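Local coordinates for aminopeptidase N family protein (Idiomarina loihiensis L2TR, PDB 4FGM) that probably acts as a zinc-dependent M61-family aminopeptidase that removes residues from the N-terminal ends of peptides, at residues A[104-109]-A[163-169]; A[182-186]-A[218-222]; A[222-226]-A[271-275]; A[237-241]-A[277-282]. All blocks are in the same frame, centred on the assembly; numbering follows the deposited sequence.

Contact 1 of 4, residues A[104-109]-A[163-169]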
loop_
_atom_site.group_PDB
_atom_site.type_symbol
_atom_site.label_atom_id
_atom_site.label_comp_id
_atom_site.label_asym_id
_atom_site.label_seq_id
_atom_site.Cartn_x
_atom_site.Cartn_y
_atom_site.Cartn_z
ATOM N N GLY A 104 4.583 -3.137 -20.524
ATOM C CA GLY A 104 5.847 -3.022 -19.838
ATOM C C GLY A 104 5.717 -2.037 -18.690
ATOM O O GLY A 104 5.044 -1.010 -18.799
ATOM N N PHE A 105 6.352 -2.361 -17.573
ATOM C CA PHE A 105 6.336 -1.493 -16.405
ATOM C C PHE A 105 7.676 -1.636 -15.700
ATOM O O PHE A 105 8.252 -2.723 -15.680
ATOM C CB PHE A 105 5.226 -1.901 -15.435
ATOM C CG PHE A 105 5.289 -1.177 -14.116
ATOM C CD1 PHE A 105 4.814 0.131 -13.997
ATOM C CD2 PHE A 105 5.889 -1.775 -13.009
ATOM C CE1 PHE A 105 4.932 0.830 -12.794
ATOM C CE2 PHE A 105 6.013 -1.080 -11.801
ATOM C CZ PHE A 105 5.538 0.224 -11.696
ATOM N N PHE A 106 8.180 -0.545 -15.129
ATOM C CA PHE A 106 9.444 -0.625 -14.407
ATOM C C PHE A 106 9.751 0.552 -13.499
ATOM O O PHE A 106 9.321 1.682 -13.736
ATOM C CB PHE A 106 10.636 -0.847 -15.365
ATOM C CG PHE A 106 10.929 0.316 -16.297
ATOM C CD1 PHE A 106 10.428 0.330 -17.596
ATOM C CD2 PHE A 106 11.719 1.385 -15.878
ATOM C CE1 PHE A 106 10.720 1.377 -18.471
ATOM C CE2 PHE A 106 12.019 2.441 -16.741
ATOM C CZ PHE A 106 11.512 2.438 -18.044
ATOM N N ASN A 107 10.498 0.249 -12.445
ATOM C CA ASN A 107 10.960 1.227 -11.479
ATOM C C ASN A 107 12.462 1.230 -11.706
ATOM O O ASN A 107 13.073 0.170 -11.887
ATOM C CB ASN A 107 10.658 0.761 -10.056
ATOM C CG ASN A 107 9.198 0.893 -9.701
ATOM O OD1 ASN A 107 8.704 1.995 -9.442
ATOM N ND2 ASN A 107 8.490 -0.229 -9.697
ATOM N N ASN A 108 13.071 2.406 -11.691
ATOM C CA ASN A 108 14.497 2.473 -11.931
ATOM C C ASN A 108 15.362 1.877 -10.833
ATOM O O ASN A 108 16.573 1.718 -11.010
ATOM C CB ASN A 108 14.885 3.905 -12.286
ATOM C CG ASN A 108 14.293 4.322 -13.623
ATOM O OD1 ASN A 108 14.415 3.591 -14.599
ATOM N ND2 ASN A 108 13.639 5.482 -13.671
ATOM N N THR A 109 14.745 1.528 -9.707
ATOM C CA THR A 109 15.482 0.868 -8.628
ATOM C C THR A 109 15.858 -0.519 -9.149
ATOM O O THR A 109 16.805 -1.132 -8.671
ATOM C CB THR A 109 14.619 0.652 -7.364
ATOM O OG1 THR A 109 13.257 0.434 -7.754
ATOM C CG2 THR A 109 14.718 1.840 -6.409
ATOM N N LEU A 163 15.546 9.963 -9.934
ATOM C CA LEU A 163 15.448 8.974 -10.998
ATOM C C LEU A 163 14.646 7.741 -10.591
ATOM O O LEU A 163 13.767 7.283 -11.326
ATOM C CB LEU A 163 16.844 8.521 -11.426
ATOM C CG LEU A 163 16.885 7.395 -12.467
ATOM C CD1 LEU A 163 16.458 7.940 -13.826
ATOM C CD2 LEU A 163 18.295 6.826 -12.554
ATOM N N ILE A 164 14.954 7.198 -9.419
ATOM C CA ILE A 164 14.268 6.000 -8.960
ATOM C C ILE A 164 12.895 6.263 -8.352
ATOM O O ILE A 164 12.290 5.377 -7.746
ATOM C CB ILE A 164 15.146 5.211 -7.973
ATOM C CG1 ILE A 164 15.437 6.046 -6.729
ATOM C CG2 ILE A 164 16.450 4.826 -8.658
ATOM C CD1 ILE A 164 16.186 5.283 -5.661
ATOM N N ASP A 165 12.392 7.480 -8.523
ATOM C CA ASP A 165 11.077 7.803 -8.004
ATOM C C ASP A 165 10.098 8.118 -9.135
ATOM O O ASP A 165 9.038 8.702 -8.915
ATOM C CB ASP A 165 11.140 8.978 -7.030
ATOM C CG ASP A 165 9.887 9.084 -6.185
ATOM O OD1 ASP A 165 9.418 8.016 -5.719
ATOM O OD2 ASP A 165 9.377 10.213 -5.985
ATOM N N TYR A 166 10.466 7.743 -10.354
ATOM C CA TYR A 166 9.588 7.957 -11.498
ATOM C C TYR A 166 9.368 6.621 -12.192
ATOM O O TYR A 166 10.200 6.190 -12.981
ATOM C CB TYR A 166 10.199 8.940 -12.519
ATOM C CG TYR A 166 10.415 10.348 -12.023
ATOM C CD1 TYR A 166 11.701 10.859 -11.871
ATOM C CD2 TYR A 166 9.333 11.175 -11.719
ATOM C CE1 TYR A 166 11.911 12.162 -11.428
ATOM C CE2 TYR A 166 9.523 12.480 -11.278
ATOM C CZ TYR A 166 10.817 12.972 -11.132
ATOM O OH TYR A 166 11.020 14.268 -10.699
ATOM N N PRO A 167 8.265 5.927 -11.880
ATOM C CA PRO A 167 8.056 4.643 -12.563
ATOM C C PRO A 167 7.607 4.894 -13.998
ATOM O O PRO A 167 7.161 5.990 -14.320
ATOM C CB PRO A 167 6.975 3.966 -11.718
ATOM C CG PRO A 167 6.210 5.142 -11.127
ATOM C CD PRO A 167 7.337 6.082 -10.742
ATOM N N PHE A 168 7.744 3.886 -14.853
ATOM C CA PHE A 168 7.349 3.991 -16.259
ATOM C C PHE A 168 6.355 2.886 -16.619
ATOM O O PHE A 168 6.480 1.744 -16.164
ATOM C CB PHE A 168 8.566 3.854 -17.197
ATOM C CG PHE A 168 9.364 5.118 -17.380
ATOM C CD1 PHE A 168 10.151 5.624 -16.348
ATOM C CD2 PHE A 168 9.342 5.794 -18.600
ATOM C CE1 PHE A 168 10.923 6.778 -16.530
ATOM C CE2 PHE A 168 10.107 6.950 -18.794
ATOM C CZ PHE A 168 10.895 7.445 -17.756
ATOM N N LEU A 169 5.376 3.233 -17.446
ATOM C CA LEU A 169 4.367 2.287 -17.911
ATOM C C LEU A 169 4.276 2.436 -19.432
ATOM O O LEU A 169 4.084 3.540 -19.948
ATOM C CB LEU A 169 3.007 2.591 -17.268
ATOM C CG LEU A 169 1.824 1.716 -17.700
ATOM C CD1 LEU A 169 2.173 0.247 -17.486
ATOM C CD2 LEU A 169 0.574 2.088 -16.901
HETATM O O HOH W 1 9.891 4.310 -9.060
#

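Contact 2 of 4, residues A[182-186]-A[218-222]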
loop_
_atom_site.group_PDB
_atom_site.type_symbol
_atom_site.label_atom_id
_atom_site.label_comp_id
_atom_site.label_asym_id
_atom_site.label_seq_id
_atom_site.Cartn_x
_atom_site.Cartn_y
_atom_site.Cartn_z
ATOM N N GLY A 182 -6.300 23.955 -11.465
ATOM C CA GLY A 182 -5.342 24.389 -12.461
ATOM C C GLY A 182 -4.146 23.486 -12.704
ATOM O O GLY A 182 -3.247 23.844 -13.460
ATOM N N ILE A 183 -4.117 22.318 -12.074
ATOM C CA ILE A 183 -3.000 21.407 -12.277
ATOM C C ILE A 183 -3.412 20.246 -13.182
ATOM O O ILE A 183 -4.516 19.710 -13.053
ATOM C CB ILE A 183 -2.469 20.876 -10.921
ATOM C CG1 ILE A 183 -1.972 22.056 -10.076
ATOM C CG2 ILE A 183 -1.334 19.873 -11.150
ATOM C CD1 ILE A 183 -1.256 21.658 -8.784
ATOM N N LYS A 184 -2.539 19.875 -14.116
ATOM C CA LYS A 184 -2.844 18.775 -15.030
ATOM C C LYS A 184 -2.654 17.414 -14.375
ATOM O O LYS A 184 -1.646 17.161 -13.716
ATOM C CB LYS A 184 -1.974 18.840 -16.286
ATOM C CG LYS A 184 -2.260 20.022 -17.190
ATOM C CD LYS A 184 -1.692 19.795 -18.580
ATOM C CE LYS A 184 -1.818 21.048 -19.422
ATOM N NZ LYS A 184 -3.192 21.611 -19.349
ATOM N N HIS A 185 -3.641 16.544 -14.568
ATOM C CA HIS A 185 -3.623 15.190 -14.029
ATOM C C HIS A 185 -3.907 14.202 -15.153
ATOM O O HIS A 185 -4.510 14.554 -16.168
ATOM C CB HIS A 185 -4.690 15.022 -12.941
ATOM C CG HIS A 185 -4.356 15.697 -11.647
ATOM N ND1 HIS A 185 -4.347 17.069 -11.498
ATOM C CD2 HIS A 185 -4.027 15.185 -10.437
ATOM C CE1 HIS A 185 -4.031 17.372 -10.251
ATOM N NE2 HIS A 185 -3.832 16.248 -9.585
ATOM N N SER A 186 -3.478 12.961 -14.958
ATOM C CA SER A 186 -3.688 11.912 -15.949
ATOM C C SER A 186 -4.028 10.578 -15.309
ATOM O O SER A 186 -3.466 10.203 -14.276
ATOM C CB SER A 186 -2.434 11.711 -16.809
ATOM O OG SER A 186 -2.162 12.843 -17.611
ATOM N N ALA A 218 0.149 22.250 -3.628
ATOM C CA ALA A 218 0.536 20.961 -4.195
ATOM C C ALA A 218 2.049 20.934 -4.388
ATOM O O ALA A 218 2.629 21.890 -4.893
ATOM C CB ALA A 218 -0.162 20.745 -5.524
ATOM N N PRO A 219 2.711 19.841 -3.983
ATOM C CA PRO A 219 4.169 19.738 -4.132
ATOM C C PRO A 219 4.644 19.330 -5.526
ATOM O O PRO A 219 5.839 19.200 -5.765
ATOM C CB PRO A 219 4.546 18.710 -3.069
ATOM C CG PRO A 219 3.380 17.770 -3.112
ATOM C CD PRO A 219 2.187 18.721 -3.178
ATOM N N PHE A 220 3.707 19.129 -6.444
ATOM C CA PHE A 220 4.044 18.729 -7.811
ATOM C C PHE A 220 3.413 19.694 -8.816
ATOM O O PHE A 220 2.537 20.481 -8.459
ATOM C CB PHE A 220 3.535 17.302 -8.074
ATOM C CG PHE A 220 2.136 17.053 -7.558
ATOM C CD1 PHE A 220 1.932 16.356 -6.371
ATOM C CD2 PHE A 220 1.028 17.533 -8.252
ATOM C CE1 PHE A 220 0.641 16.148 -5.871
ATOM C CE2 PHE A 220 -0.268 17.335 -7.759
ATOM C CZ PHE A 220 -0.461 16.636 -6.569
ATOM N N GLN A 221 3.852 19.636 -10.070
ATOM C CA GLN A 221 3.289 20.513 -11.093
ATOM C C GLN A 221 2.312 19.782 -12.006
ATOM O O GLN A 221 1.590 20.402 -12.784
ATOM C CB GLN A 221 4.398 21.152 -11.924
ATOM C CG GLN A 221 5.219 22.157 -11.146
ATOM C CD GLN A 221 6.329 22.750 -11.978
ATOM O OE1 GLN A 221 6.168 23.804 -12.597
ATOM N NE2 GLN A 221 7.467 22.061 -12.016
ATOM N N SER A 222 2.303 18.458 -11.905
ATOM C CA SER A 222 1.405 17.619 -12.687
ATOM C C SER A 222 1.413 16.264 -11.991
ATOM O O SER A 222 2.342 15.965 -11.238
ATOM C CB SER A 222 1.899 17.480 -14.123
ATOM O OG SER A 222 3.070 16.695 -14.174
#

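Contact 3 of 4, residues A[222-226]-A[271-275]. With ZN (zinc ion), chain C; MAE (maleic acid), chain B.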
loop_
_atom_site.group_PDB
_atom_site.type_symbol
_atom_site.label_atom_id
_atom_site.label_comp_id
_atom_site.label_asym_id
_atom_site.label_seq_id
_atom_site.Cartn_x
_atom_site.Cartn_y
_atom_site.Cartn_z
ATOM N N SER A 222 2.303 18.458 -11.905
ATOM C CA SER A 222 1.405 17.619 -12.687
ATOM C C SER A 222 1.413 16.264 -11.991
ATOM O O SER A 222 2.342 15.965 -11.238
ATOM C CB SER A 222 1.899 17.480 -14.123
ATOM O OG SER A 222 3.070 16.695 -14.174
ATOM N N TYR A 223 0.391 15.450 -12.220
ATOM C CA TYR A 223 0.349 14.154 -11.562
ATOM C C TYR A 223 -0.266 13.069 -12.442
ATOM O O TYR A 223 -1.237 13.318 -13.163
ATOM C CB TYR A 223 -0.410 14.284 -10.242
ATOM C CG TYR A 223 -0.318 13.068 -9.351
ATOM C CD1 TYR A 223 -1.156 11.970 -9.546
ATOM C CD2 TYR A 223 0.603 13.020 -8.307
ATOM C CE1 TYR A 223 -1.081 10.859 -8.720
ATOM C CE2 TYR A 223 0.688 11.909 -7.477
ATOM C CZ TYR A 223 -0.162 10.833 -7.686
ATOM O OH TYR A 223 -0.120 9.756 -6.831
ATOM N N THR A 224 0.304 11.867 -12.378
ATOM C CA THR A 224 -0.175 10.758 -13.196
ATOM C C THR A 224 -0.472 9.491 -12.412
ATOM O O THR A 224 0.355 9.024 -11.622
ATOM C CB THR A 224 0.855 10.358 -14.264
ATOM O OG1 THR A 224 1.509 11.528 -14.769
ATOM C CG2 THR A 224 0.156 9.618 -15.410
ATOM N N PHE A 225 -1.651 8.926 -12.648
ATOM C CA PHE A 225 -2.044 7.682 -11.992
ATOM C C PHE A 225 -1.760 6.550 -12.978
ATOM O O PHE A 225 -2.560 6.304 -13.883
ATOM C CB PHE A 225 -3.534 7.697 -11.644
ATOM C CG PHE A 225 -3.898 8.643 -10.534
ATOM C CD1 PHE A 225 -4.257 9.958 -10.808
ATOM C CD2 PHE A 225 -3.888 8.215 -9.213
ATOM C CE1 PHE A 225 -4.622 10.833 -9.771
ATOM C CE2 PHE A 225 -4.246 9.076 -8.181
ATOM C CZ PHE A 225 -4.609 10.389 -8.459
ATOM N N LEU A 226 -0.610 5.890 -12.821
ATOM C CA LEU A 226 -0.222 4.793 -13.710
ATOM C C LEU A 226 -0.913 3.526 -13.225
ATOM O O LEU A 226 -0.613 3.014 -12.144
ATOM C CB LEU A 226 1.297 4.617 -13.700
ATOM C CG LEU A 226 2.087 5.893 -14.008
ATOM C CD1 LEU A 226 3.586 5.583 -13.984
ATOM C CD2 LEU A 226 1.677 6.451 -15.373
ATOM N N CYS A 271 -6.541 5.255 -4.958
ATOM C CA CYS A 271 -6.003 6.451 -5.609
ATOM C C CYS A 271 -5.867 7.580 -4.602
ATOM O O CYS A 271 -4.858 8.284 -4.571
ATOM C CB CYS A 271 -6.912 6.912 -6.746
ATOM S SG CYS A 271 -7.103 5.722 -8.069
ATOM N N CYS A 272 -6.896 7.743 -3.781
ATOM C CA CYS A 272 -6.915 8.773 -2.756
ATOM C C CYS A 272 -5.748 8.564 -1.789
ATOM O O CYS A 272 -5.142 9.521 -1.307
ATOM C CB CYS A 272 -8.237 8.709 -1.994
ATOM S SG CYS A 272 -8.441 9.971 -0.742
ATOM N N HIS A 273 -5.444 7.298 -1.521
ATOM C CA HIS A 273 -4.373 6.921 -0.611
ATOM C C HIS A 273 -2.988 7.296 -1.175
ATOM O O HIS A 273 -2.161 7.911 -0.486
ATOM C CB HIS A 273 -4.445 5.410 -0.351
ATOM C CG HIS A 273 -3.445 4.911 0.643
ATOM N ND1 HIS A 273 -3.766 4.675 1.964
ATOM C CD2 HIS A 273 -2.133 4.606 0.514
ATOM C CE1 HIS A 273 -2.694 4.244 2.607
ATOM N NE2 HIS A 273 -1.690 4.193 1.750
ATOM N N GLU A 274 -2.731 6.932 -2.428
ATOM C CA GLU A 274 -1.435 7.233 -3.023
ATOM C C GLU A 274 -1.240 8.736 -3.216
ATOM O O GLU A 274 -0.155 9.267 -2.976
ATOM C CB GLU A 274 -1.289 6.502 -4.359
ATOM C CG GLU A 274 -1.470 4.982 -4.287
ATOM C CD GLU A 274 -0.675 4.328 -3.168
ATOM O OE1 GLU A 274 0.384 4.862 -2.787
ATOM O OE2 GLU A 274 -1.101 3.266 -2.671
ATOM N N TYR A 275 -2.304 9.414 -3.640
ATOM C CA TYR A 275 -2.275 10.857 -3.869
ATOM C C TYR A 275 -1.912 11.582 -2.572
ATOM O O TYR A 275 -1.043 12.455 -2.555
ATOM C CB TYR A 275 -3.644 11.333 -4.363
ATOM C CG TYR A 275 -3.643 12.695 -5.034
ATOM C CD1 TYR A 275 -3.048 12.876 -6.285
ATOM C CD2 TYR A 275 -4.275 13.793 -4.436
ATOM C CE1 TYR A 275 -3.090 14.107 -6.925
ATOM C CE2 TYR A 275 -4.322 15.031 -5.070
ATOM C CZ TYR A 275 -3.733 15.181 -6.312
ATOM O OH TYR A 275 -3.808 16.388 -6.961
HETATM ZN ZN ZN C . 0.525 3.951 2.123
HETATM C C1 MAE B . 1.480 1.829 0.799
HETATM O O1 MAE B . 2.041 1.814 1.950
HETATM O O2 MAE B . 1.290 2.939 0.250
HETATM C C2 MAE B . 1.143 0.528 0.180
HETATM C C3 MAE B . 1.908 -0.420 -0.356
HETATM C C4 MAE B . 3.363 -0.407 -0.464
HETATM O O3 MAE B . 4.118 0.517 -0.105
HETATM O O4 MAE B . 3.851 -1.458 -0.929
HETATM O O HOH W 2 1.843 9.534 -5.094
#

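Contact 4 of 4, residues A[237-241]-A[277-282]. With ZN (zinc ion), chain C; MAE (maleic acid), chain B.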
loop_
_atom_site.group_PDB
_atom_site.type_symbol
_atom_site.label_atom_id
_atom_site.label_comp_id
_atom_site.label_asym_id
_atom_site.label_seq_id
_atom_site.Cartn_x
_atom_site.Cartn_y
_atom_site.Cartn_z
ATOM N N LEU A 237 1.996 2.148 -5.201
ATOM C CA LEU A 237 3.221 2.702 -4.637
ATOM C C LEU A 237 3.251 4.188 -4.964
ATOM O O LEU A 237 3.162 4.586 -6.121
ATOM C CB LEU A 237 4.460 2.003 -5.212
ATOM C CG LEU A 237 5.792 2.433 -4.578
ATOM C CD1 LEU A 237 5.699 2.319 -3.058
ATOM C CD2 LEU A 237 6.923 1.578 -5.112
ATOM N N GLU A 238 3.354 5.004 -3.926
ATOM C CA GLU A 238 3.371 6.449 -4.078
ATOM C C GLU A 238 4.686 6.980 -4.625
ATOM O O GLU A 238 5.739 6.368 -4.451
ATOM C CB GLU A 238 3.107 7.117 -2.730
ATOM C CG GLU A 238 4.233 6.936 -1.729
ATOM C CD GLU A 238 4.194 5.595 -1.028
ATOM O OE1 GLU A 238 3.512 4.673 -1.524
ATOM O OE2 GLU A 238 4.856 5.461 0.020
ATOM N N HIS A 239 4.604 8.136 -5.275
ATOM C CA HIS A 239 5.771 8.813 -5.833
ATOM C C HIS A 239 5.492 10.317 -5.817
ATOM O O HIS A 239 4.332 10.737 -5.691
ATOM C CB HIS A 239 6.060 8.289 -7.242
ATOM C CG HIS A 239 6.477 6.854 -7.259
ATOM N ND1 HIS A 239 7.677 6.423 -6.734
ATOM C CD2 HIS A 239 5.820 5.738 -7.659
ATOM C CE1 HIS A 239 7.742 5.104 -6.806
ATOM N NE2 HIS A 239 6.627 4.665 -7.363
ATOM N N ARG A 240 6.548 11.124 -5.925
ATOM C CA ARG A 240 6.403 12.575 -5.862
ATOM C C ARG A 240 5.400 13.210 -6.813
ATOM O O ARG A 240 4.726 14.158 -6.432
ATOM C CB ARG A 240 7.768 13.256 -5.995
ATOM C CG ARG A 240 8.498 13.050 -7.303
ATOM C CD ARG A 240 9.939 13.494 -7.145
ATOM N NE ARG A 240 10.697 12.553 -6.323
ATOM C CZ ARG A 240 11.946 12.752 -5.917
ATOM N NH1 ARG A 240 12.574 13.865 -6.251
ATOM N NH2 ARG A 240 12.579 11.833 -5.197
ATOM N N ASN A 241 5.269 12.704 -8.034
ATOM C CA ASN A 241 4.292 13.303 -8.941
ATOM C C ASN A 241 3.538 12.248 -9.755
ATOM O O ASN A 241 2.980 12.529 -10.823
ATOM C CB ASN A 241 4.973 14.336 -9.850
ATOM C CG ASN A 241 5.837 13.702 -10.935
ATOM O OD1 ASN A 241 6.295 12.564 -10.800
ATOM N ND2 ASN A 241 6.074 14.453 -12.019
ATOM N N HIS A 277 -0.293 10.507 -0.172
ATOM C CA HIS A 277 1.112 10.199 0.102
ATOM C C HIS A 277 2.035 11.240 -0.550
ATOM O O HIS A 277 3.200 11.391 -0.137
ATOM C CB HIS A 277 1.478 8.796 -0.409
ATOM C CG HIS A 277 1.312 7.715 0.616
ATOM N ND1 HIS A 277 1.739 7.845 1.924
ATOM C CD2 HIS A 277 0.828 6.458 0.507
ATOM C CE1 HIS A 277 1.527 6.716 2.571
ATOM N NE2 HIS A 277 0.976 5.858 1.732
ATOM N N SER A 278 1.537 11.939 -1.577
ATOM C CA SER A 278 2.351 12.962 -2.244
ATOM C C SER A 278 2.831 13.957 -1.193
ATOM O O SER A 278 3.959 14.485 -1.265
ATOM C CB SER A 278 1.528 13.715 -3.282
ATOM O OG SER A 278 1.374 12.919 -4.440
ATOM N N TRP A 279 1.953 14.252 -0.238
ATOM C CA TRP A 279 2.314 15.185 0.815
ATOM C C TRP A 279 2.867 14.371 1.973
ATOM O O TRP A 279 3.948 14.659 2.510
ATOM C CB TRP A 279 1.086 15.940 1.304
ATOM C CG TRP A 279 0.579 16.949 0.349
ATOM C CD1 TRP A 279 0.899 18.284 0.309
ATOM C CD2 TRP A 279 -0.366 16.729 -0.697
ATOM N NE1 TRP A 279 0.195 18.912 -0.701
ATOM C CE2 TRP A 279 -0.591 17.982 -1.330
ATOM C CE3 TRP A 279 -1.054 15.596 -1.159
ATOM C CZ2 TRP A 279 -1.469 18.130 -2.398
ATOM C CZ3 TRP A 279 -1.932 15.737 -2.222
ATOM C CH2 TRP A 279 -2.137 17.001 -2.831
ATOM N N ASN A 280 2.125 13.341 2.345
ATOM C CA ASN A 280 2.524 12.507 3.461
ATOM C C ASN A 280 3.386 11.325 3.050
ATOM O O ASN A 280 2.864 10.360 2.463
ATOM C CB ASN A 280 1.242 12.044 4.148
ATOM C CG ASN A 280 1.433 11.645 5.603
ATOM O OD1 ASN A 280 2.449 11.953 6.218
ATOM N ND2 ASN A 280 0.416 10.972 6.170
ATOM N N ILE A 281 4.696 11.474 3.263
ATOM C CA ILE A 281 5.747 10.512 2.929
ATOM C C ILE A 281 6.653 10.829 1.766
ATOM O O ILE A 281 7.787 10.325 1.722
ATOM C CB ILE A 281 5.220 9.061 2.745
ATOM C CG1 ILE A 281 6.346 8.070 3.074
ATOM C CG2 ILE A 281 4.911 8.798 1.283
ATOM C CD1 ILE A 281 6.937 8.274 4.442
ATOM N N LYS A 282 6.150 11.600 0.812
ATOM C CA LYS A 282 6.988 11.935 -0.322
ATOM C C LYS A 282 7.705 13.247 -0.037
ATOM O O LYS A 282 8.873 13.399 -0.420
ATOM C CB LYS A 282 6.179 12.068 -1.614
ATOM C CG LYS A 282 5.860 10.720 -2.269
ATOM C CD LYS A 282 6.868 9.649 -1.856
ATOM C CE LYS A 282 8.029 9.632 -2.803
ATOM N NZ LYS A 282 9.201 9.050 -2.115
HETATM ZN ZN ZN C . 0.525 3.951 2.123
HETATM C C1 MAE B . 1.480 1.829 0.799
HETATM O O1 MAE B . 2.041 1.814 1.950
HETATM O O2 MAE B . 1.290 2.939 0.250
HETATM C C2 MAE B . 1.143 0.528 0.180
HETATM C C3 MAE B . 1.908 -0.420 -0.356
HETATM C C4 MAE B . 3.363 -0.407 -0.464
HETATM O O3 MAE B . 4.118 0.517 -0.105
HETATM O O4 MAE B . 3.851 -1.458 -0.929
HETATM O O HOH W 3 8.203 6.232 -3.087
HETATM O O HOH W 2 1.843 9.534 -5.094
#

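Contact 1 of 4, residues A[104-109]-A[163-169]
L163 O takes a bond from N108 ND2 at 3.0 Å, nearly straight at 169° on the hydrogen. The oxygen lies in the amide plane of N108, but the donor stands above the carbonyl plane of L163. A methyl of L163, CD1, rests near the same ND2. I164 follows in a type I turn from L163 to Y166. Its CB meets T109 CG2 at 3.7 Å, the two side chains crossing at about a right angle, while CG2 packs on the backbone of N108. A water donates to I164 O and, at 2.6 Å, to N107 OD1. The ND2 of N107 is held by V94 O. P167 puts CB 3.5 Å from N107 OD1 and also touches the F105 ring. F168 pairs with F106: F168 N gives to F106 O at 2.9 Å, and F106 N gives to F168 O at 3.0 Å. F106 CG sits between its backbone N and carbonyl carbon (chi1 67°), which places the ring beside F168. There F168 CB lies over one ring face, 3.6 Å from the centroid. The two rings are nearly parallel, 5° apart, but slid so far that they barely overlap. F155 meets F168 edge-to-face. On the other face of the sheet, L169 CD1 sits at the edge of the F105 ring. The F106–F168 pair is hydrogen-bonded and F105–L169 is not, the alternation of an antiparallel strand pair, here in the beta-rich N-terminal domain of the M61 family.

Contact 2 of 4, residues A[182-186]-A[218-222]
H185, whose ring meets F220 across the contact, donates from ND1 to I183 O of its own strand at 3.1 Å. The acceptor lies in the imidazole plane, while the nitrogen stands well above the carbonyl plane of I183. The second ring nitrogen, NE2, is bonded to Y275 OH on the zinc-site helix. Both ends of the imidazole are thus held, which fixes its rotation. The contact lies where a beta-alpha-beta crossover returns to its sheet: strand 183-190 leads through helix 197-215 to the parallel neighbouring strand 222-230. The sheet is mixed and five-stranded, consistent with a thermolysin-like catalytic domain. Packing at this entry point centres on I183. Its CG1 is anti to the carbonyl carbon (chi1 -61°) and carries CD1 to A218 CB, 3.6 Å away. CG2 lies at the edge of the F220 ring, 4.4 Å from CE2. A218 CB also stands over one face of the F220 ring, near its rim. H185 and F220 cross at about a right angle, with H185 NE2 4.1 Å from F220 CE2. S222 CA approaches K184 O at 3.3 Å in a CA-H...O contact, and I183 CG2 rests 3.4 Å from Q221 O.

Contact 3 of 4, residues A[222-226]-A[271-275]
Aromatic contacts between Y223, F225 and Y275 dominate where strand 222-230 packs on helix 262-277. Y275 points an edge at the face of Y223 in a T-shaped pair, with centroids 4.9 Å apart and planes at 78°. The touching atom is Y275 CD1, which stands over the centre of the Y223 ring. Y223 in turn brings CE1 over the centre of one F225 face. F225 and Y275 are closer to parallel, but slid apart; their closest atoms are F225 CZ and Y275 CD1, at 3.7 Å. Apolar and sulfur contacts continue along F225. C271 CB lies 3.7 Å from F225 CE2, and its SG stands obliquely 5.0 Å from the ring centroid. The helix carries the HExxH motif of zinc peptidases. The aromatic cluster packs this helix against the sheet. Polar links are few. One water lies 2.6 Å from Y223 OH and probably also bonds E274 O. Metal binding is on another side of the helix. H273 CG is anti to the backbone N (chi1 -176°), directing NE2 to the zinc ion at 2.3 Å. H277, E307 and maleate O2 complete the site, and D314 holds H273 ND1. E274, the motif glutamate, bends at chi2 (-48°), leaving OE1 3.7 Å from maleate O2.

Contact 4 of 4, residues A[237-241]-A[277-282]
The carboxylate of E238 stacks on one face of the H277 imidazole, its plane 17° from that of the ring and CD set toward the rim. At the ring edge, ND1 donates in plane to N280 O at 2.8 Å, nearly straight. NE2 binds the zinc ion at 2.0 Å, so H277 is held at both nitrogens and its ring is fixed in rotation. E238 reaches this place through two turns: CG lies between backbone N and carbonyl carbon (chi1 68°), and the chain bends again at chi2 (-81°). E238 CB comes to 3.3 Å from H277 CB, a close approach. H277 is the second histidine of the HExxH motif and shares the metal with H273 and E307. Strand 235-238 borders the ligand pocket, where G236, L237 and E238 line the site of the maleic acid. E238 OE1 comes 3.3 Å from maleate O2. OE2 instead meets I281 CG2 at 3.6 Å. K282 folds its methylenes along the backbone of H239 and R240, with CG 3.6 Å from H239 C. A water lies 2.8 Å from E238 O, probably donating to it, and accepts from K282 NZ. A second water accepts from H239 N at 3.1 Å and is weakly linked to S278 OG. D165 bonds H239 ND1 and forms a salt bridge with R240.

Contacts 1, 3 and 4 are buried, while contact 2 is only partly so, with K184 and Q221 exposed. Contact 1 is strand pairing in the N-terminal domain; the other three reach the five-stranded sheet of the catalytic part. Contacts 2 and 3 share S222 and are joined by the H185–Y275 bond. Contacts 3 and 4 hold successive parts of the zinc motif, lie about 8 Å apart between centres and share a water. Chemistry follows place: paired backbone bonds in contact 1, apolar packing in contact 2, an aromatic cluster on the sheet side of the zinc-binding helix in contact 3, and polar groups at the pocket in contact 4. D165 ties contact 1 to contact 4.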